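PDB 1M1F: endoribonuclease PemK from Escherichia coli, which acts as the toxin of a plasmid-maintenance toxin-antitoxin pair, probably as an endoribonuclease, killing plasmid-free daughter cells and being neutralised by the antitoxin PemI. Local coordinates for residues L8-P13 and Q20-V25; V25-P30 and P40-V45; F57-D62 and V72-P77. All coordinates share one frame; numbering follows the deposited sequence.

How the interactions relate
From the N terminus, interaction 1 comes first: residues 8-13 and 20-25 close the hairpin loop between strands 5-10 and 22-27. Strand 22-27 runs straight on into interaction 2, which shares Val25 and pairs 25-30 with 40-45 after the connection through helix 31-37. Interaction 3 closes a second hairpin, joining 57-62 to 72-77. The three contacts follow in series, none nested or crossed, within one antiparallel sheet. Val45 bonds back to Arg23 and Pro24, tying interaction 2 to 1, whereas Pro44 O lies 2.8 Å from Arg73 N, linking interaction 2 to 3. Interactions 1 and 3 do not touch, their nearest atoms being about 6 Å apart.

Interaction 1 of 3, residues L8-P13 and Q20-V25; sequences LVSLDP and QGTRPV
Leu8 lays its CD1 over the backbone of the opposite strand, 3.6 Å from Arg23 C, and crosses Thr22 at about a right angle. Its CG is anti to the backbone N (chi1 -179°), which carries the branch across the strand. The two strands, 5-10 and 22-27, form an antiparallel beta hairpin in the MazF-like toxin fold. Val9 and Arg23 are a hydrogen-bonded pair of it, Val9 N giving to Arg23 O at 3.1 Å and Arg23 N to Val9 O at 3.0 Å. Just past the strand, Leu11 pushes CD1 against the aliphatic part of the arginine, 3.8 Å from Arg23 CD, and meets Val25 tip to tip. Val9 CG1 fits against both methyls of Val25, and Met82 of helix 82-85 touches both valines.

Arg23 bends at chi3 (57°), turning its guanidinium back along its own strand. NE and NH2 there both grip Gln20 O, side-on and close to the guanidinium plane, while NH1 bonds to Val45 O of the next strand. The guanidinium thus links the hairpin loop to strand 41-46. Beyond the strands, Leu11 N bonds to Gly21 O at 2.9 Å. Gly21, whose backbone angles suit a residue without CB, sends its own N-H almost straight (173°) to Asp12 OD1, 2.9 Å away and met from above the carboxylate plane. The other carboxylate oxygen, Asp12 OD2, accepts a hydrogen bond from a water that also bonds Ser10 OG and Thr22 OG1, each 2.7 Å from it.

Interaction 2 of 3, residues V25-P30 and P40-V45; sequences VLIVTP and PVVVPV
Val25 and Val41 lose the most surface here, at either end of the pairing, and Val43 follows. Val25 CG1 stands anti to its carbonyl carbon (chi1 -56°), which puts CG2 between backbone N and carbonyl carbon, 3.8 Å from Val42 CB. The two side chains cross obliquely, and Val42 CG2, in the same crowded position on its own residue, reaches Val25 CB. Alongside, Val25 CA sends a C-H contact to Val43 O. Val43 O also takes the nearly straight hydrogen bond of Leu26 N, 2.8 Å long, with the donor in the carbonyl plane. Val43 N returns a bond to Leu26 O.

Strands 22-27 and 41-46 are antiparallel neighbours in the middle of the sheet of the PemK/MazF-like toxin fold, joined through helix 31-37. Val25, Ile27, Val42 and Pro44 line one face. On the other, Val43 CG2 lies 4.0 Å from Leu26 CB and is crossed at about a right angle by Val28, whose CG2 comes within 4.1 Å of Val43 CG2; helix 95-106 lies against Leu26 and Val28.

At the far end, Val41 is held by both of its backbone polar groups. Val41 O accepts from Val28 N at 2.8 Å, again in the carbonyl plane, and Val41 N gives to Thr29 OG1 at 3.0 Å. The threonine rotation (chi1 34°) brings OG1 toward that N-H and leaves CG2 against the valine, 3.8 Å from Val41 CG2. Thr29 OG1 is also hydrogen-bonded to Asn34 OD1 in helix 31-37, while Ile108 of the second subunit packs on Thr29 and Pro77 of that subunit on Val41.

Interaction 3 of 3, residues F57-D62 and V72-P77; sequences FAVSLD and VRCDQP
Phe57 lies obliquely across Asp75, with its CG 3.6 Å from Asp75 CB and its ring within 6° of parallel to the carboxylate. Beside it, Phe57 O accepts from Cys74 N at 3.0 Å, the donor standing above the carbonyl plane. Val59 and Val72 then form the hydrogen-bonded pair of this short antiparallel beta hairpin: Val59 N gives to a lone pair of Val72 O, and Val72 N returns to Val59 O at 2.8 Å. Their face is apolar, with Val59 CG2 3.8 Å from Cys74 SG and Leu61 CD2 3.7 Å from Val72 CG2.

A type I turn from Arg73 to Gln76 carries Asp75 to the phenyl ring. Arg73 fixes the carboxylate in turn, side-on: NE bonds to Asp75 OD1 and NH2 to Asp75 OD2, 2.7 Å away, together a salt bridge, each oxygen using its syn lone pair.

Farther out, helix 95-106 lies against Val59 and Cys74, and Phe33 of the second subunit meets the Phe57 ring nearly perpendicularly. Paired in plane with the guanidinium, the buried carboxylate is probably kept ionised, with its charge largely balanced where Asp75 abuts the phenyl ring.

Interaction 1 of 3, residues L8-P13 and Q20-V25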
ATOM      1  N   LEU A   8      -7.638 -14.672  -3.717  1.00  7.28           N
ATOM      2  CA  LEU A   8      -6.662 -15.506  -3.032  1.00  7.96           C
ATOM      3  C   LEU A   8      -5.334 -15.381  -3.775  1.00  7.65           C
ATOM      4  O   LEU A   8      -5.264 -15.669  -4.965  1.00  8.44           O
ATOM      5  CB  LEU A   8      -7.126 -16.956  -3.037  1.00  8.52           C
ATOM      6  CG  LEU A   8      -6.189 -17.932  -2.324  1.00  9.72           C
ATOM      7  CD1 LEU A   8      -6.108 -17.676  -0.846  1.00 10.06           C
ATOM      8  CD2 LEU A   8      -6.615 -19.371  -2.598  1.00 11.38           C
ATOM      9  N   VAL A   9      -4.280 -14.973  -3.075  1.00  7.24           N
ATOM     10  CA  VAL A   9      -3.003 -14.740  -3.738  1.00  8.16           C
ATOM     11  C   VAL A   9      -1.830 -14.909  -2.789  1.00  8.26           C
ATOM     12  O   VAL A   9      -1.943 -14.653  -1.591  1.00  7.93           O
ATOM     13  CB  VAL A   9      -2.996 -13.310  -4.382  1.00  8.05           C
ATOM     14  CG1 VAL A   9      -3.019 -12.199  -3.319  1.00  8.70           C
ATOM     15  CG2 VAL A   9      -1.827 -13.149  -5.356  1.00  8.49           C
ATOM     16  N   SER A  10      -0.700 -15.360  -3.345  1.00  8.71           N
ATOM     17  CA  SER A  10       0.548 -15.427  -2.596  1.00  9.36           C
ATOM     18  C   SER A  10       1.175 -14.054  -2.434  1.00  9.16           C
ATOM     19  O   SER A  10       1.395 -13.352  -3.411  1.00  9.67           O
ATOM     20  CB  SER A  10       1.557 -16.334  -3.295  1.00  9.71           C
ATOM     21  OG  SER A  10       2.768 -16.364  -2.549  1.00 11.16           O
ATOM     22  N   LEU A  11       1.467 -13.705  -1.190  1.00  9.16           N
ATOM     23  CA  LEU A  11       2.158 -12.457  -0.863  1.00 10.14           C
ATOM     24  C   LEU A  11       3.659 -12.660  -0.670  1.00 10.38           C
ATOM     25  O   LEU A  11       4.391 -11.702  -0.419  1.00 10.81           O
ATOM     26  CB  LEU A  11       1.573 -11.883   0.425  1.00 10.57           C
ATOM     27  CG  LEU A  11       0.101 -11.465   0.368  1.00 11.75           C
ATOM     28  CD1 LEU A  11      -0.394 -10.988   1.727  1.00 13.38           C
ATOM     29  CD2 LEU A  11      -0.087 -10.389  -0.685  1.00 12.23           C
ATOM     30  N   ASP A  12       4.120 -13.900  -0.794  1.00 10.57           N
ATOM     31  CA  ASP A  12       5.526 -14.219  -0.563  1.00 10.91           C
ATOM     32  C   ASP A  12       6.368 -13.908  -1.799  1.00 10.73           C
ATOM     33  O   ASP A  12       5.841 -13.829  -2.905  1.00 11.23           O
ATOM     34  CB  ASP A  12       5.670 -15.700  -0.185  1.00 11.41           C
ATOM     35  CG  ASP A  12       4.981 -16.052   1.127  1.00 12.83           C
ATOM     36  OD1 ASP A  12       5.020 -15.262   2.101  1.00 12.70           O
ATOM     37  OD2 ASP A  12       4.365 -17.136   1.280  1.00 17.00           O
ATOM     38  N   PRO A  13       7.681 -13.714  -1.634  1.00 11.07           N
ATOM     39  CA  PRO A  13       8.372 -13.722  -0.340  1.00 10.76           C
ATOM     40  C   PRO A  13       8.320 -12.371   0.355  1.00 10.85           C
ATOM     41  O   PRO A  13       8.069 -11.356  -0.291  1.00 11.02           O
ATOM     42  CB  PRO A  13       9.830 -14.014  -0.716  1.00 11.26           C
ATOM     43  CG  PRO A  13       9.957 -13.754  -2.153  1.00 12.45           C
ATOM     44  CD  PRO A  13       8.610 -13.530  -2.755  1.00 11.41           C
ATOM     45  N   GLN A  20       2.744 -12.405   5.719  1.00 13.68           N
ATOM     46  CA  GLN A  20       3.207 -13.525   4.901  1.00 13.92           C
ATOM     47  C   GLN A  20       2.071 -14.392   4.374  1.00 13.66           C
ATOM     48  O   GLN A  20       0.912 -14.244   4.773  1.00 13.88           O
ATOM     49  CB  GLN A  20       4.112 -14.460   5.725  1.00 14.53           C
ATOM     50  CG  GLN A  20       5.155 -13.781   6.598  1.00 15.44           C
ATOM     51  CD  GLN A  20       6.097 -14.771   7.280  1.00 17.31           C
ATOM     52  OE1 GLN A  20       7.223 -14.417   7.649  1.00 20.31           O
ATOM     53  NE2 GLN A  20       5.637 -16.009   7.451  1.00 17.32           N
ATOM     54  N   GLY A  21       2.429 -15.300   3.473  1.00 12.88           N
ATOM     55  CA  GLY A  21       1.536 -16.366   3.046  1.00 12.55           C
ATOM     56  C   GLY A  21       0.649 -16.143   1.842  1.00 11.77           C
ATOM     57  O   GLY A  21       0.584 -15.063   1.257  1.00 12.23           O
ATOM     58  N   THR A  22      -0.022 -17.219   1.452  1.00 10.71           N
ATOM     59  CA  THR A  22      -1.056 -17.168   0.441  1.00 10.59           C
ATOM     60  C   THR A  22      -2.344 -16.989   1.236  1.00 10.14           C
ATOM     61  O   THR A  22      -2.664 -17.793   2.113  1.00 11.09           O
ATOM     62  CB  THR A  22      -1.098 -18.464  -0.356  1.00 10.62           C
ATOM     63  OG1 THR A  22       0.075 -18.561  -1.171  1.00 11.60           O
ATOM     64  CG2 THR A  22      -2.238 -18.451  -1.352  1.00 11.47           C
ATOM     65  N   ARG A  23      -3.080 -15.922   0.936  1.00  9.42           N
ATOM     66  CA  ARG A  23      -4.264 -15.594   1.704  1.00  8.95           C
ATOM     67  C   ARG A  23      -5.176 -14.692   0.899  1.00  8.68           C
ATOM     68  O   ARG A  23      -4.794 -14.151  -0.138  1.00  8.45           O
ATOM     69  CB  ARG A  23      -3.858 -14.895   3.002  1.00  9.60           C
ATOM     70  CG  ARG A  23      -3.169 -13.566   2.791  1.00  9.87           C
ATOM     71  CD  ARG A  23      -2.710 -12.898   4.073  1.00 10.42           C
ATOM     72  NE  ARG A  23      -1.819 -13.742   4.864  1.00 11.88           N
ATOM     73  CZ  ARG A  23      -2.163 -14.383   5.975  1.00 12.90           C
ATOM     74  NH1 ARG A  23      -3.388 -14.292   6.480  1.00 13.60           N
ATOM     75  NH2 ARG A  23      -1.264 -15.129   6.602  1.00 14.18           N
ATOM     76  N   PRO A  24      -6.402 -14.536   1.372  1.00  8.10           N
ATOM     77  CA  PRO A  24      -7.329 -13.613   0.728  1.00  7.44           C
ATOM     78  C   PRO A  24      -6.846 -12.189   0.922  1.00  6.87           C
ATOM     79  O   PRO A  24      -6.284 -11.849   1.973  1.00  7.04           O
ATOM     80  CB  PRO A  24      -8.649 -13.839   1.480  1.00  7.73           C
ATOM     81  CG  PRO A  24      -8.454 -15.076   2.274  1.00  9.40           C
ATOM     82  CD  PRO A  24      -7.005 -15.208   2.529  1.00  9.15           C
ATOM     83  N   VAL A  25      -7.046 -11.392  -0.114  1.00  6.21           N
ATOM     84  CA  VAL A  25      -6.766  -9.966  -0.068  1.00  6.13           C
ATOM     85  C   VAL A  25      -7.961  -9.228  -0.660  1.00  6.18           C
ATOM     86  O   VAL A  25      -8.686  -9.770  -1.502  1.00  6.83           O
ATOM     87  CB  VAL A  25      -5.460  -9.560  -0.808  1.00  6.09           C
ATOM     88  CG1 VAL A  25      -4.259 -10.327  -0.274  1.00  6.65           C
ATOM     89  CG2 VAL A  25      -5.598  -9.735  -2.295  1.00  6.51           C
TER
HETATM   90  O   HOH W   1       2.722 -18.245  -0.616  1.00 14.16           O

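Interaction 2 of 3, residues V25-P30 and P40-V45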
ATOM      1  N   VAL A  25      -7.046 -11.392  -0.114  1.00  6.21           N
ATOM      2  CA  VAL A  25      -6.766  -9.966  -0.068  1.00  6.13           C
ATOM      3  C   VAL A  25      -7.961  -9.228  -0.660  1.00  6.18           C
ATOM      4  O   VAL A  25      -8.686  -9.770  -1.502  1.00  6.83           O
ATOM      5  CB  VAL A  25      -5.460  -9.560  -0.808  1.00  6.09           C
ATOM      6  CG1 VAL A  25      -4.259 -10.327  -0.274  1.00  6.65           C
ATOM      7  CG2 VAL A  25      -5.598  -9.735  -2.295  1.00  6.51           C
ATOM      8  N   LEU A  26      -8.187  -8.006  -0.194  1.00  6.14           N
ATOM      9  CA  LEU A  26      -9.299  -7.178  -0.647  1.00  5.74           C
ATOM     10  C   LEU A  26      -8.797  -6.073  -1.559  1.00  5.83           C
ATOM     11  O   LEU A  26      -7.894  -5.332  -1.183  1.00  5.51           O
ATOM     12  CB  LEU A  26     -10.006  -6.568   0.566  1.00  6.02           C
ATOM     13  CG  LEU A  26     -11.190  -5.638   0.302  1.00  6.54           C
ATOM     14  CD1 LEU A  26     -12.308  -6.395  -0.404  1.00  8.29           C
ATOM     15  CD2 LEU A  26     -11.681  -5.025   1.598  1.00  7.68           C
ATOM     16  N   ILE A  27      -9.378  -5.950  -2.749  1.00  6.17           N
ATOM     17  CA  ILE A  27      -8.962  -4.920  -3.697  1.00  7.00           C
ATOM     18  C   ILE A  27      -9.507  -3.559  -3.289  1.00  6.79           C
ATOM     19  O   ILE A  27     -10.705  -3.383  -3.078  1.00  7.30           O
ATOM     20  CB  ILE A  27      -9.387  -5.299  -5.140  1.00  7.74           C
ATOM     21  CG1 ILE A  27      -8.687  -6.611  -5.555  1.00 10.84           C
ATOM     22  CG2 ILE A  27      -9.062  -4.161  -6.117  1.00  7.83           C
ATOM     23  CD1 ILE A  27      -8.883  -7.056  -7.003  1.00 12.51           C
ATOM     24  N   VAL A  28      -8.598  -2.600  -3.165  1.00  6.50           N
ATOM     25  CA  VAL A  28      -8.907  -1.227  -2.765  1.00  7.30           C
ATOM     26  C   VAL A  28      -9.174  -0.290  -3.941  1.00  6.80           C
ATOM     27  O   VAL A  28     -10.020   0.595  -3.856  1.00  7.52           O
ATOM     28  CB  VAL A  28      -7.710  -0.652  -1.949  1.00  7.70           C
ATOM     29  CG1 VAL A  28      -7.868   0.834  -1.641  1.00  8.25           C
ATOM     30  CG2 VAL A  28      -7.522  -1.450  -0.666  1.00  8.36           C
ATOM     31  N   THR A  29      -8.428  -0.469  -5.025  1.00  6.96           N
ATOM     32  CA  THR A  29      -8.499   0.434  -6.165  1.00  7.28           C
ATOM     33  C   THR A  29      -9.619   0.058  -7.123  1.00  7.89           C
ATOM     34  O   THR A  29     -10.004  -1.107  -7.206  1.00  8.32           O
ATOM     35  CB  THR A  29      -7.145   0.438  -6.899  1.00  6.98           C
ATOM     36  OG1 THR A  29      -6.559  -0.872  -6.830  1.00  7.36           O
ATOM     37  CG2 THR A  29      -6.135   1.340  -6.200  1.00  6.67           C
ATOM     38  N   PRO A  30     -10.130   1.038  -7.869  1.00  8.96           N
ATOM     39  CA  PRO A  30     -11.236   0.779  -8.802  1.00  9.91           C
ATOM     40  C   PRO A  30     -10.808   0.094 -10.081  1.00  9.91           C
ATOM     41  O   PRO A  30      -9.636   0.064 -10.441  1.00  9.26           O
ATOM     42  CB  PRO A  30     -11.763   2.168  -9.146  1.00 11.07           C
ATOM     43  CG  PRO A  30     -10.715   3.120  -8.764  1.00 11.13           C
ATOM     44  CD  PRO A  30      -9.718   2.450  -7.870  1.00  9.19           C
ATOM     45  N   PRO A  40      -3.081  -3.566  -8.889  1.00  6.32           N
ATOM     46  CA  PRO A  40      -4.053  -3.154  -7.876  1.00  6.14           C
ATOM     47  C   PRO A  40      -3.410  -2.967  -6.509  1.00  5.93           C
ATOM     48  O   PRO A  40      -2.422  -3.619  -6.177  1.00  5.59           O
ATOM     49  CB  PRO A  40      -5.022  -4.340  -7.823  1.00  6.18           C
ATOM     50  CG  PRO A  40      -4.197  -5.486  -8.300  1.00  7.20           C
ATOM     51  CD  PRO A  40      -3.381  -4.909  -9.416  1.00  6.70           C
ATOM     52  N   VAL A  41      -3.993  -2.071  -5.725  1.00  5.49           N
ATOM     53  CA  VAL A  41      -3.648  -1.946  -4.326  1.00  5.22           C
ATOM     54  C   VAL A  41      -4.639  -2.816  -3.545  1.00  5.50           C
ATOM     55  O   VAL A  41      -5.851  -2.750  -3.769  1.00  5.75           O
ATOM     56  CB  VAL A  41      -3.713  -0.479  -3.832  1.00  5.37           C
ATOM     57  CG1 VAL A  41      -3.344  -0.416  -2.363  1.00  5.64           C
ATOM     58  CG2 VAL A  41      -2.795   0.397  -4.666  1.00  6.01           C
ATOM     59  N   VAL A  42      -4.108  -3.631  -2.642  1.00  5.25           N
ATOM     60  CA  VAL A  42      -4.896  -4.558  -1.848  1.00  5.76           C
ATOM     61  C   VAL A  42      -4.537  -4.458  -0.374  1.00  5.54           C
ATOM     62  O   VAL A  42      -3.478  -3.944  -0.010  1.00  5.87           O
ATOM     63  CB  VAL A  42      -4.672  -6.042  -2.312  1.00  6.10           C
ATOM     64  CG1 VAL A  42      -4.821  -6.160  -3.810  1.00  5.59           C
ATOM     65  CG2 VAL A  42      -3.311  -6.564  -1.872  1.00  6.56           C
ATOM     66  N   VAL A  43      -5.442  -4.938   0.477  1.00  5.05           N
ATOM     67  CA  VAL A  43      -5.151  -5.101   1.902  1.00  5.24           C
ATOM     68  C   VAL A  43      -5.423  -6.566   2.267  1.00  5.41           C
ATOM     69  O   VAL A  43      -6.385  -7.172   1.777  1.00  5.89           O
ATOM     70  CB  VAL A  43      -5.938  -4.133   2.801  1.00  5.14           C
ATOM     71  CG1 VAL A  43      -5.329  -2.747   2.727  1.00  5.95           C
ATOM     72  CG2 VAL A  43      -7.421  -4.097   2.452  1.00  5.14           C
ATOM     73  N   PRO A  44      -4.580  -7.155   3.108  1.00  5.51           N
ATOM     74  CA  PRO A  44      -4.714  -8.581   3.413  1.00  6.31           C
ATOM     75  C   PRO A  44      -5.752  -8.916   4.470  1.00  6.27           C
ATOM     76  O   PRO A  44      -6.057  -8.107   5.341  1.00  6.97           O
ATOM     77  CB  PRO A  44      -3.332  -8.937   3.939  1.00  6.54           C
ATOM     78  CG  PRO A  44      -2.855  -7.681   4.591  1.00  6.38           C
ATOM     79  CD  PRO A  44      -3.445  -6.544   3.812  1.00  5.52           C
ATOM     80  N   VAL A  45      -6.273 -10.135   4.381  1.00  6.40           N
ATOM     81  CA  VAL A  45      -7.203 -10.684   5.361  1.00  7.09           C
ATOM     82  C   VAL A  45      -6.458 -11.706   6.208  1.00  8.20           C
ATOM     83  O   VAL A  45      -5.738 -12.556   5.667  1.00  9.36           O
ATOM     84  CB  VAL A  45      -8.377 -11.387   4.669  1.00  7.10           C
ATOM     85  CG1 VAL A  45      -9.301 -12.058   5.680  1.00  7.74           C
ATOM     86  CG2 VAL A  45      -9.132 -10.402   3.814  1.00  7.69           C
TER

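Interaction 3 of 3, residues F57-D62 and V72-P77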
ATOM      1  N   PHE A  57      -7.328  -0.656  13.002  1.00  7.96           N
ATOM      2  CA  PHE A  57      -7.216  -0.910  11.555  1.00  7.71           C
ATOM      3  C   PHE A  57      -7.787  -2.250  11.105  1.00  7.72           C
ATOM      4  O   PHE A  57      -7.850  -2.522   9.907  1.00  8.42           O
ATOM      5  CB  PHE A  57      -5.759  -0.787  11.104  1.00  7.74           C
ATOM      6  CG  PHE A  57      -5.244   0.627  11.122  1.00  7.49           C
ATOM      7  CD1 PHE A  57      -5.690   1.562  10.208  1.00  8.79           C
ATOM      8  CD2 PHE A  57      -4.308   1.017  12.055  1.00  7.74           C
ATOM      9  CE1 PHE A  57      -5.211   2.849  10.226  1.00  9.49           C
ATOM     10  CE2 PHE A  57      -3.833   2.309  12.075  1.00  8.83           C
ATOM     11  CZ  PHE A  57      -4.283   3.218  11.164  1.00  9.40           C
ATOM     12  N   ALA A  58      -8.212  -3.083  12.043  1.00  7.85           N
ATOM     13  CA  ALA A  58      -8.752  -4.397  11.717  1.00  8.42           C
ATOM     14  C   ALA A  58     -10.273  -4.356  11.598  1.00  8.49           C
ATOM     15  O   ALA A  58     -10.972  -4.094  12.573  1.00 10.60           O
ATOM     16  CB  ALA A  58      -8.325  -5.399  12.763  1.00  8.98           C
ATOM     17  N   VAL A  59     -10.785  -4.596  10.398  1.00  7.60           N
ATOM     18  CA  VAL A  59     -12.215  -4.570  10.137  1.00  7.97           C
ATOM     19  C   VAL A  59     -12.737  -5.981   9.984  1.00  7.84           C
ATOM     20  O   VAL A  59     -12.291  -6.727   9.121  1.00  8.05           O
ATOM     21  CB  VAL A  59     -12.511  -3.765   8.861  1.00  8.38           C
ATOM     22  CG1 VAL A  59     -13.979  -3.864   8.504  1.00  9.05           C
ATOM     23  CG2 VAL A  59     -12.090  -2.315   9.047  1.00  8.73           C
ATOM     24  N   SER A  60     -13.686  -6.341  10.833  1.00  7.86           N
ATOM     25  CA  SER A  60     -14.212  -7.689  10.847  1.00  8.44           C
ATOM     26  C   SER A  60     -15.093  -8.010   9.640  1.00  8.80           C
ATOM     27  O   SER A  60     -15.876  -7.172   9.185  1.00  9.21           O
ATOM     28  CB  SER A  60     -15.010  -7.911  12.137  1.00  8.97           C
ATOM     29  OG  SER A  60     -15.589  -9.202  12.132  1.00 10.92           O
ATOM     30  N   LEU A  61     -14.929  -9.228   9.124  1.00  8.49           N
ATOM     31  CA  LEU A  61     -15.779  -9.753   8.052  1.00  9.52           C
ATOM     32  C   LEU A  61     -16.933 -10.633   8.571  1.00 10.63           C
ATOM     33  O   LEU A  61     -17.692 -11.213   7.783  1.00 11.78           O
ATOM     34  CB  LEU A  61     -14.941 -10.585   7.088  1.00  9.03           C
ATOM     35  CG  LEU A  61     -13.842  -9.860   6.325  1.00  8.36           C
ATOM     36  CD1 LEU A  61     -13.026 -10.862   5.539  1.00  8.90           C
ATOM     37  CD2 LEU A  61     -14.388  -8.781   5.419  1.00  8.63           C
ATOM     38  N   ASP A  62     -17.071 -10.735   9.883  1.00 11.92           N
ATOM     39  CA  ASP A  62     -18.100 -11.583  10.490  1.00 13.27           C
ATOM     40  C   ASP A  62     -19.520 -11.044  10.288  1.00 13.02           C
ATOM     41  O   ASP A  62     -19.758  -9.855  10.404  1.00 12.87           O
ATOM     42  CB  ASP A  62     -17.821 -11.692  11.990  1.00 14.38           C
ATOM     43  CG  ASP A  62     -18.166 -13.054  12.567  1.00 18.29           C
ATOM     44  OD1 ASP A  62     -18.353 -14.025  11.804  1.00 22.87           O
ATOM     45  OD2 ASP A  62     -18.244 -13.252  13.797  1.00 21.32           O
ATOM     46  N   VAL A  72      -9.954  -7.674   7.963  1.00  6.70           N
ATOM     47  CA  VAL A  72      -9.183  -6.975   6.956  1.00  6.45           C
ATOM     48  C   VAL A  72      -8.168  -6.086   7.665  1.00  6.70           C
ATOM     49  O   VAL A  72      -8.538  -5.261   8.502  1.00  7.47           O
ATOM     50  CB  VAL A  72     -10.085  -6.087   6.078  1.00  6.39           C
ATOM     51  CG1 VAL A  72      -9.255  -5.391   4.994  1.00  6.80           C
ATOM     52  CG2 VAL A  72     -11.229  -6.889   5.479  1.00  7.39           C
ATOM     53  N   ARG A  73      -6.893  -6.253   7.327  1.00  6.88           N
ATOM     54  CA  ARG A  73      -5.825  -5.479   7.950  1.00  7.59           C
ATOM     55  C   ARG A  73      -5.566  -4.228   7.124  1.00  7.16           C
ATOM     56  O   ARG A  73      -4.723  -4.218   6.213  1.00  7.46           O
ATOM     57  CB  ARG A  73      -4.572  -6.341   8.097  1.00  8.47           C
ATOM     58  CG  ARG A  73      -4.734  -7.450   9.129  1.00 12.30           C
ATOM     59  CD  ARG A  73      -4.805  -6.945  10.566  1.00 15.76           C
ATOM     60  NE  ARG A  73      -3.741  -5.979  10.863  1.00 18.42           N
ATOM     61  CZ  ARG A  73      -2.681  -6.224  11.632  1.00 20.84           C
ATOM     62  NH1 ARG A  73      -2.527  -7.406  12.217  1.00 22.24           N
ATOM     63  NH2 ARG A  73      -1.771  -5.274  11.833  1.00 21.92           N
ATOM     64  N   CYS A  74      -6.298  -3.168   7.450  1.00  6.97           N
ATOM     65  CA  CYS A  74      -6.275  -1.943   6.663  1.00  7.74           C
ATOM     66  C   CYS A  74      -4.974  -1.179   6.797  1.00  7.66           C
ATOM     67  O   CYS A  74      -4.704  -0.268   6.016  1.00  9.67           O
ATOM     68  CB  CYS A  74      -7.448  -1.039   7.042  1.00  7.83           C
ATOM     69  SG  CYS A  74      -9.076  -1.783   6.839  1.00  9.95           S
ATOM     70  N   ASP A  75      -4.179  -1.548   7.792  1.00  7.25           N
ATOM     71  CA  ASP A  75      -2.873  -0.936   8.005  1.00  8.01           C
ATOM     72  C   ASP A  75      -1.774  -1.505   7.108  1.00  7.90           C
ATOM     73  O   ASP A  75      -0.650  -1.016   7.168  1.00  8.30           O
ATOM     74  CB  ASP A  75      -2.442  -1.021   9.474  1.00  8.82           C
ATOM     75  CG  ASP A  75      -2.550  -2.415  10.066  1.00 10.11           C
ATOM     76  OD1 ASP A  75      -3.266  -3.285   9.534  1.00 12.01           O
ATOM     77  OD2 ASP A  75      -1.956  -2.714  11.128  1.00 12.68           O
ATOM     78  N   GLN A  76      -2.071  -2.498   6.267  1.00  7.52           N
ATOM     79  CA  GLN A  76      -1.016  -3.093   5.444  1.00  7.62           C
ATOM     80  C   GLN A  76      -1.329  -3.107   3.952  1.00  6.55           C
ATOM     81  O   GLN A  76      -1.279  -4.159   3.305  1.00  6.56           O
ATOM     82  CB  GLN A  76      -0.673  -4.519   5.917  1.00  8.45           C
ATOM     83  CG  GLN A  76      -0.071  -4.586   7.335  1.00 11.10           C
ATOM     84  CD  GLN A  76       0.818  -5.836   7.631  1.00 14.12           C
ATOM     85  OE1 GLN A  76       0.677  -6.440   8.701  1.00 16.66           O
ATOM     86  NE2 GLN A  76       1.764  -6.166   6.732  1.00 14.59           N
ATOM     87  N   PRO A  77      -1.606  -1.954   3.357  1.00  5.88           N
ATOM     88  CA  PRO A  77      -1.851  -1.935   1.915  1.00  5.96           C
ATOM     89  C   PRO A  77      -0.595  -2.305   1.124  1.00  6.00           C
ATOM     90  O   PRO A  77       0.529  -1.982   1.534  1.00  6.26           O
ATOM     91  CB  PRO A  77      -2.243  -0.488   1.656  1.00  6.00           C
ATOM     92  CG  PRO A  77      -1.550   0.273   2.742  1.00  6.14           C
ATOM     93  CD  PRO A  77      -1.689  -0.597   3.948  1.00  5.87           C
TER